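Local coordinates for Ice-binding protein isoform1a (Antarctomyces psychrotrophicus, PDB 7BWX) that is an antifreeze protein that binds ice, probably through specific water molecules of its prism planes, at residues Phe97-Val108 with Ser124-Val135. The protein carries 1 engineered substitution. Sequence-based numbering, arbitrary orientation.
With SO4 (sulfate ion), chain H.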
ATOM      1  N   PHE A  97      -4.640  -3.188 -16.711  1.00 22.69           N
ATOM      2  CA  PHE A  97      -5.975  -2.843 -16.151  1.00 21.90           C
ATOM      3  C   PHE A  97      -6.282  -1.366 -16.322  1.00 21.57           C
ATOM      4  O   PHE A  97      -5.523  -0.507 -15.853  1.00 20.28           O
ATOM      5  CB  PHE A  97      -6.053  -3.243 -14.675  1.00 22.53           C
ATOM      6  CG  PHE A  97      -6.112  -4.731 -14.482  1.00 26.71           C
ATOM      7  CD1 PHE A  97      -6.703  -5.559 -15.440  1.00 30.87           C
ATOM      8  CD2 PHE A  97      -5.601  -5.322 -13.344  1.00 29.93           C
ATOM      9  CE1 PHE A  97      -6.766  -6.939 -15.255  1.00 32.35           C
ATOM     10  CE2 PHE A  97      -5.668  -6.696 -13.146  1.00 26.90           C
ATOM     11  CZ  PHE A  97      -6.241  -7.502 -14.100  1.00 31.67           C
ATOM     12  N   VAL A  98      -7.435  -1.076 -16.914  1.00 19.71           N
ATOM     13  CA  VAL A  98      -8.022   0.292 -16.887  1.00 21.67           C
ATOM     14  C   VAL A  98      -8.678   0.518 -15.517  1.00 19.32           C
ATOM     15  O   VAL A  98      -8.831  -0.450 -14.752  1.00 20.18           O
ATOM     16  CB  VAL A  98      -8.981   0.542 -18.072  1.00 22.55           C
ATOM     17  CG1 VAL A  98      -8.247   0.438 -19.421  1.00 25.91           C
ATOM     18  CG2 VAL A  98     -10.166  -0.391 -18.069  1.00 25.14           C
ATOM     19  N   ALA A  99      -9.045   1.765 -15.253  1.00 23.70           N
ATOM     20  CA  ALA A  99      -9.711   2.225 -14.024  1.00 22.56           C
ATOM     21  C   ALA A  99     -10.806   1.225 -13.668  1.00 24.75           C
ATOM     22  O   ALA A  99     -11.562   0.795 -14.542  1.00 20.07           O
ATOM     23  CB  ALA A  99     -10.249   3.611 -14.177  1.00 23.46           C
ATOM     24  N   GLY A 100     -10.902   0.851 -12.403  1.00 20.89           N
ATOM     25  CA  GLY A 100     -12.044   0.037 -11.949  1.00 21.04           C
ATOM     26  C   GLY A 100     -11.908  -0.348 -10.486  1.00 20.09           C
ATOM     27  O   GLY A 100     -10.871  -0.050  -9.874  1.00 17.55           O
ATOM     28  N   VAL A 101     -12.957  -0.966  -9.962  1.00 19.95           N
ATOM     29  CA  VAL A 101     -12.980  -1.675  -8.665  1.00 18.99           C
ATOM     30  C   VAL A 101     -12.956  -3.148  -9.017  1.00 19.01           C
ATOM     31  O   VAL A 101     -13.976  -3.678  -9.573  1.00 20.71           O
ATOM     32  CB  VAL A 101     -14.207  -1.225  -7.848  1.00 18.26           C
ATOM     33  CG1 VAL A 101     -14.232  -1.825  -6.443  1.00 19.22           C
ATOM     34  CG2 VAL A 101     -14.267   0.286  -7.795  1.00 18.96           C
ATOM     35  N   TYR A 102     -11.834  -3.798  -8.760  1.00 17.51           N
ATOM     36  CA  TYR A 102     -11.576  -5.207  -9.137  1.00 19.19           C
ATOM     37  C   TYR A 102     -11.719  -6.070  -7.887  1.00 21.82           C
ATOM     38  O   TYR A 102     -10.957  -5.857  -6.888  1.00 19.08           O
ATOM     39  CB  TYR A 102     -10.162  -5.346  -9.704  1.00 20.35           C
ATOM     40  CG  TYR A 102      -9.981  -4.666 -11.035  1.00 21.28           C
ATOM     41  CD1 TYR A 102      -9.772  -3.312 -11.147  1.00 21.84           C
ATOM     42  CD2 TYR A 102     -10.011  -5.403 -12.210  1.00 23.82           C
ATOM     43  CE1 TYR A 102      -9.603  -2.698 -12.381  1.00 22.23           C
ATOM     44  CE2 TYR A 102      -9.929  -4.803 -13.451  1.00 22.63           C
ATOM     45  CZ  TYR A 102      -9.696  -3.453 -13.538  1.00 25.02           C
ATOM     46  OH  TYR A 102      -9.600  -2.875 -14.774  1.00 25.37           O
ATOM     47  N   LYS A 103     -12.665  -7.004  -7.917  1.00 20.27           N
ATOM     48  CA  LYS A 103     -12.940  -7.922  -6.791  1.00 21.08           C
ATOM     49  C   LYS A 103     -12.210  -9.230  -7.005  1.00 19.53           C
ATOM     50  O   LYS A 103     -12.472  -9.953  -8.027  1.00 19.94           O
ATOM     51  CB  LYS A 103     -14.456  -8.093  -6.632  1.00 24.80           C
ATOM     52  CG  LYS A 103     -14.909  -9.148  -5.635  1.00 31.77           C
ATOM     53  CD  LYS A 103     -16.414  -9.073  -5.337  1.00 38.55           C
ATOM     54  CE  LYS A 103     -17.263  -9.883  -6.285  1.00 47.43           C
ATOM     55  NZ  LYS A 103     -17.016 -11.341  -6.122  1.00 51.00           N
ATOM     56  N   TYR A 104     -11.387  -9.607  -6.039  1.00 17.28           N
ATOM     57  CA  TYR A 104     -10.718 -10.915  -5.971  1.00 17.24           C
ATOM     58  C   TYR A 104     -11.155 -11.633  -4.704  1.00 19.93           C
ATOM     59  O   TYR A 104     -10.914 -11.090  -3.568  1.00 19.71           O
ATOM     60  CB  TYR A 104      -9.199 -10.757  -6.017  1.00 18.70           C
ATOM     61  CG  TYR A 104      -8.665 -10.263  -7.343  1.00 19.33           C
ATOM     62  CD1 TYR A 104      -8.683  -8.921  -7.675  1.00 18.92           C
ATOM     63  CD2 TYR A 104      -8.138 -11.146  -8.264  1.00 19.81           C
ATOM     64  CE1 TYR A 104      -8.203  -8.451  -8.887  1.00 20.69           C
ATOM     65  CE2 TYR A 104      -7.633 -10.697  -9.477  1.00 21.11           C
ATOM     66  CZ  TYR A 104      -7.680  -9.354  -9.798  1.00 21.27           C
ATOM     67  OH  TYR A 104      -7.156  -8.940 -10.987  1.00 20.56           O
ATOM     68  N   ASP A 105     -11.675 -12.859  -4.846  1.00 19.56           N
ATOM     69  CA  ASP A 105     -12.250 -13.599  -3.701  1.00 22.56           C
ATOM     70  C   ASP A 105     -11.202 -14.391  -2.952  1.00 21.88           C
ATOM     71  O   ASP A 105     -11.519 -14.864  -1.867  1.00 21.64           O
ATOM     72  CB  ASP A 105     -13.308 -14.602  -4.135  1.00 26.98           C
ATOM     73  CG  ASP A 105     -14.416 -13.985  -4.943  1.00 32.49           C
ATOM     74  OD1 ASP A 105     -14.786 -12.824  -4.651  1.00 34.20           O
ATOM     75  OD2 ASP A 105     -14.916 -14.704  -5.856  1.00 42.11           O
ATOM     76  N   SER A 106     -10.008 -14.599  -3.485  1.00 19.79           N
ATOM     77  CA  SER A 106      -9.046 -15.452  -2.770  1.00 22.60           C
ATOM     78  C   SER A 106      -7.630 -14.848  -2.857  1.00 18.14           C
ATOM     79  O   SER A 106      -7.507 -13.735  -3.371  1.00 18.96           O
ATOM     80  CB  SER A 106      -9.207 -16.858  -3.320  1.00 30.36           C
ATOM     81  OG  SER A 106      -8.785 -16.901  -4.669  1.00 39.03           O
ATOM     82  N   ALA A 107      -6.644 -15.569  -2.372  1.00 18.67           N
ATOM     83  CA  ALA A 107      -5.235 -15.164  -2.304  1.00 19.18           C
ATOM     84  C   ALA A 107      -4.754 -14.810  -3.713  1.00 20.77           C
ATOM     85  O   ALA A 107      -5.082 -15.553  -4.677  1.00 19.63           O
ATOM     86  CB  ALA A 107      -4.420 -16.254  -1.686  1.00 20.56           C
ATOM     87  N   VAL A 108      -4.106 -13.655  -3.859  1.00 17.61           N
ATOM     88  CA  VAL A 108      -3.571 -13.216  -5.173  1.00 19.91           C
ATOM     89  C   VAL A 108      -2.069 -13.026  -5.063  1.00 19.61           C
ATOM     90  O   VAL A 108      -1.553 -12.638  -3.987  1.00 17.54           O
ATOM     91  CB  VAL A 108      -4.249 -11.952  -5.717  1.00 22.89           C
ATOM     92  CG1 VAL A 108      -5.753 -12.111  -5.809  1.00 25.14           C
ATOM     93  CG2 VAL A 108      -3.909 -10.736  -4.894  1.00 28.10           C
ATOM     94  N   SER A 124      -8.384   8.663 -13.413  1.00 23.30           N
ATOM     95  CA  SER A 124      -8.574   7.191 -13.313  1.00 22.88           C
ATOM     96  C   SER A 124      -8.314   6.729 -11.860  1.00 22.42           C
ATOM     97  O   SER A 124      -7.279   7.108 -11.321  1.00 19.37           O
ATOM     98  CB  SER A 124      -7.634   6.472 -14.258  1.00 23.82           C
ATOM     99  OG  SER A 124      -8.117   6.490 -15.604  1.00 24.28           O
ATOM    100  N   VAL A 125      -9.187   5.890 -11.297  1.00 21.43           N
ATOM    101  CA  VAL A 125      -8.969   5.275  -9.959  1.00 20.79           C
ATOM    102  C   VAL A 125      -8.990   3.763 -10.086  1.00 19.59           C
ATOM    103  O   VAL A 125      -9.819   3.210 -10.867  1.00 18.44           O
ATOM    104  CB  VAL A 125     -10.000   5.805  -8.943  1.00 21.83           C
ATOM    105  CG1 VAL A 125      -9.942   5.019  -7.651  1.00 20.80           C
ATOM    106  CG2 VAL A 125      -9.788   7.278  -8.688  1.00 22.62           C
ATOM    107  N   TRP A 126      -8.072   3.100  -9.359  1.00 18.23           N
ATOM    108  CA  TRP A 126      -8.027   1.640  -9.191  1.00 17.08           C
ATOM    109  C   TRP A 126      -8.235   1.305  -7.710  1.00 17.31           C
ATOM    110  O   TRP A 126      -7.494   1.820  -6.838  1.00 16.61           O
ATOM    111  CB  TRP A 126      -6.732   1.015  -9.672  1.00 17.42           C
ATOM    112  CG  TRP A 126      -6.473   1.131 -11.136  1.00 19.37           C
ATOM    113  CD1 TRP A 126      -6.633   0.180 -12.104  1.00 20.53           C
ATOM    114  CD2 TRP A 126      -5.999   2.307 -11.792  1.00 18.14           C
ATOM    115  NE1 TRP A 126      -6.280   0.697 -13.321  1.00 20.94           N
ATOM    116  CE2 TRP A 126      -5.864   1.993 -13.154  1.00 20.61           C
ATOM    117  CE3 TRP A 126      -5.667   3.573 -11.351  1.00 18.43           C
ATOM    118  CZ2 TRP A 126      -5.437   2.944 -14.082  1.00 21.86           C
ATOM    119  CZ3 TRP A 126      -5.218   4.503 -12.256  1.00 22.43           C
ATOM    120  CH2 TRP A 126      -5.115   4.192 -13.605  1.00 20.33           C
ATOM    121  N   VAL A 127      -9.183   0.426  -7.446  1.00 15.96           N
ATOM    122  CA  VAL A 127      -9.369  -0.171  -6.098  1.00 16.06           C
ATOM    123  C   VAL A 127      -9.326  -1.674  -6.299  1.00 17.29           C
ATOM    124  O   VAL A 127     -10.226  -2.219  -6.966  1.00 16.95           O
ATOM    125  CB  VAL A 127     -10.661   0.281  -5.402  1.00 17.10           C
ATOM    126  CG1 VAL A 127     -10.728  -0.351  -4.029  1.00 17.93           C
ATOM    127  CG2 VAL A 127     -10.800   1.767  -5.335  1.00 17.20           C
ATOM    128  N   PHE A 128      -8.283  -2.310  -5.784  1.00 16.39           N
ATOM    129  CA  PHE A 128      -8.155  -3.761  -5.754  1.00 16.10           C
ATOM    130  C   PHE A 128      -8.716  -4.246  -4.430  1.00 15.97           C
ATOM    131  O   PHE A 128      -8.076  -4.042  -3.402  1.00 15.97           O
ATOM    132  CB  PHE A 128      -6.720  -4.155  -6.039  1.00 16.89           C
ATOM    133  CG  PHE A 128      -6.316  -3.835  -7.459  1.00 17.09           C
ATOM    134  CD1 PHE A 128      -6.530  -4.750  -8.480  1.00 19.35           C
ATOM    135  CD2 PHE A 128      -5.702  -2.637  -7.761  1.00 19.13           C
ATOM    136  CE1 PHE A 128      -6.186  -4.444  -9.795  1.00 19.30           C
ATOM    137  CE2 PHE A 128      -5.314  -2.334  -9.058  1.00 21.08           C
ATOM    138  CZ  PHE A 128      -5.568  -3.243 -10.078  1.00 20.20           C
ATOM    139  N   GLN A 129      -9.825  -4.977  -4.518  1.00 15.64           N
ATOM    140  CA  GLN A 129     -10.516  -5.579  -3.351  1.00 16.39           C
ATOM    141  C   GLN A 129     -10.006  -7.003  -3.248  1.00 16.00           C
ATOM    142  O   GLN A 129     -10.558  -7.902  -3.965  1.00 16.50           O
ATOM    143  CB  GLN A 129     -12.040  -5.501  -3.495  1.00 15.47           C
ATOM    144  CG  GLN A 129     -12.562  -4.093  -3.685  1.00 16.39           C
ATOM    145  CD  GLN A 129     -14.060  -4.103  -3.851  1.00 18.64           C
ATOM    146  OE1 GLN A 129     -14.585  -4.886  -4.650  1.00 18.21           O
ATOM    147  NE2 GLN A 129     -14.748  -3.225  -3.136  1.00 15.96           N
ATOM    148  N   LEU A 130      -8.944  -7.203  -2.475  1.00 15.35           N
ATOM    149  CA  LEU A 130      -8.294  -8.518  -2.309  1.00 15.54           C
ATOM    150  C   LEU A 130      -8.829  -9.142  -1.019  1.00 17.88           C
ATOM    151  O   LEU A 130      -8.545  -8.644   0.060  1.00 16.60           O
ATOM    152  CB  LEU A 130      -6.777  -8.338  -2.320  1.00 16.04           C
ATOM    153  CG  LEU A 130      -6.231  -7.492  -3.474  1.00 17.88           C
ATOM    154  CD1 LEU A 130      -4.715  -7.417  -3.457  1.00 19.63           C
ATOM    155  CD2 LEU A 130      -6.695  -8.010  -4.830  1.00 17.46           C
ATOM    156  N   ALA A 131      -9.698 -10.138  -1.125  1.00 17.35           N
ATOM    157  CA  ALA A 131     -10.413 -10.653   0.056  1.00 17.78           C
ATOM    158  C   ALA A 131      -9.430 -11.178   1.107  1.00 18.55           C
ATOM    159  O   ALA A 131      -9.803 -11.113   2.269  1.00 18.63           O
ATOM    160  CB  ALA A 131     -11.415 -11.714  -0.315  1.00 20.69           C
ATOM    161  N   THR A 132      -8.291 -11.760   0.748  1.00 15.43           N
ATOM    162  CA  THR A 132      -7.343 -12.310   1.741  1.00 16.38           C
ATOM    163  C   THR A 132      -5.953 -11.690   1.528  1.00 17.22           C
ATOM    164  O   THR A 132      -5.823 -10.473   1.748  1.00 16.61           O
ATOM    165  CB  THR A 132      -7.330 -13.840   1.775  1.00 19.89           C
ATOM    166  OG1 THR A 132      -6.866 -14.369   0.533  1.00 18.63           O
ATOM    167  CG2 THR A 132      -8.695 -14.408   2.136  1.00 20.89           C
ATOM    168  N   THR A 133      -4.955 -12.497   1.159  1.00 15.50           N
ATOM    169  CA  THR A 133      -3.541 -12.095   1.086  1.00 15.53           C
ATOM    170  C   THR A 133      -3.192 -11.474  -0.276  1.00 16.27           C
ATOM    171  O   THR A 133      -3.860 -11.758  -1.332  1.00 16.85           O
ATOM    172  CB  THR A 133      -2.632 -13.282   1.402  1.00 15.85           C
ATOM    173  OG1 THR A 133      -3.034 -14.312   0.507  1.00 17.87           O
ATOM    174  CG2 THR A 133      -2.723 -13.744   2.836  1.00 16.05           C
ATOM    175  N   LEU A 134      -2.169 -10.625  -0.245  1.00 14.92           N
ATOM    176  CA  LEU A 134      -1.448 -10.149  -1.440  1.00 16.68           C
ATOM    177  C   LEU A 134      -0.009 -10.566  -1.234  1.00 16.13           C
ATOM    178  O   LEU A 134       0.591 -10.192  -0.222  1.00 15.45           O
ATOM    179  CB  LEU A 134      -1.579  -8.627  -1.597  1.00 16.22           C
ATOM    180  CG  LEU A 134      -0.629  -8.018  -2.648  1.00 17.16           C
ATOM    181  CD1 LEU A 134      -0.988  -8.463  -4.045  1.00 17.20           C
ATOM    182  CD2 LEU A 134      -0.664  -6.511  -2.571  1.00 18.59           C
ATOM    183  N   VAL A 135       0.531 -11.316  -2.173  1.00 15.67           N
ATOM    184  CA  VAL A 135       1.982 -11.624  -2.220  1.00 14.98           C
ATOM    185  C   VAL A 135       2.519 -11.160  -3.573  1.00 15.45           C
ATOM    186  O   VAL A 135       1.993 -11.615  -4.623  1.00 14.78           O
ATOM    187  CB  VAL A 135       2.233 -13.114  -2.019  1.00 15.43           C
ATOM    188  CG1 VAL A 135       3.717 -13.428  -2.200  1.00 17.67           C
ATOM    189  CG2 VAL A 135       1.738 -13.591  -0.658  1.00 15.89           C
TER
HETATM  190  S   SO4 H 302      -7.182 -18.066   0.474  1.00 55.85           S
HETATM  191  O1  SO4 H 302      -6.518 -16.972   1.201  1.00 42.72           O
HETATM  192  O2  SO4 H 302      -6.263 -19.170   0.345  1.00 56.61           O
HETATM  193  O3  SO4 H 302      -8.362 -18.469   1.222  1.00 61.84           O
HETATM  194  O4  SO4 H 302      -7.595 -17.673  -0.880  1.00 45.84           O
HETATM  195  O   HOH W   1      -8.201   4.071 -16.993  1.00 20.89           O
HETATM  196  O   HOH W   2      -6.755 -11.624  -1.666  1.00 15.15           O
HETATM  197  O   HOH W   3      -1.541 -14.137  -1.666  1.00 18.32           O
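Trp126 reaches across to the end of strand 96-97, where its NE1 donates to Phe97 O at 2.9 Å; the oxygen lies near the indole plane, but the nitrogen stands well above the carbonyl plane. Ala99 CA covers one face of the indole, 4.0 Å from the centroid of its five-membered ring in a CH-pi contact. A leucine in place of Trp126 would probably leave Phe97 O without this donor and Ala99 without its aromatic floor. Two residues along the strand, Phe128 lies beside Tyr102, the rings near parallel (18°) but slid apart, and Phe128 CE1 meets Phe97 CD2 at 3.7 Å. Tyr102 and Phe128 each set CG beside the backbone N (chi1 -68°), which turns both rings the same way into the core. Leu130 continues this layer, placing CD2 against Tyr104 CD1 at 3.6 Å. Such in-register stacking belongs to the right-handed beta-helix: strands 100-104 and 126-130 run parallel, joined by backbone bonds from the Val127 N to Gly100 O pair through to Ala131 N with Tyr104 O. On the other face, Val101 CG1 packs on the amide of Gln129 (3.5 Å to CD), whose NE2 bonds to Gly77 O in helix 61-79 and Leu80 O just beyond. The turns at Ala107 and Thr132 are more exposed: a water links Ser106 O, Thr132 N and Thr133 O, and a sulfate, probably from the crystallisation liquor, accepts from Ala107 N and Thr132 OG1, before pairing resumes at Val108 N to Thr133 O (3.2 Å).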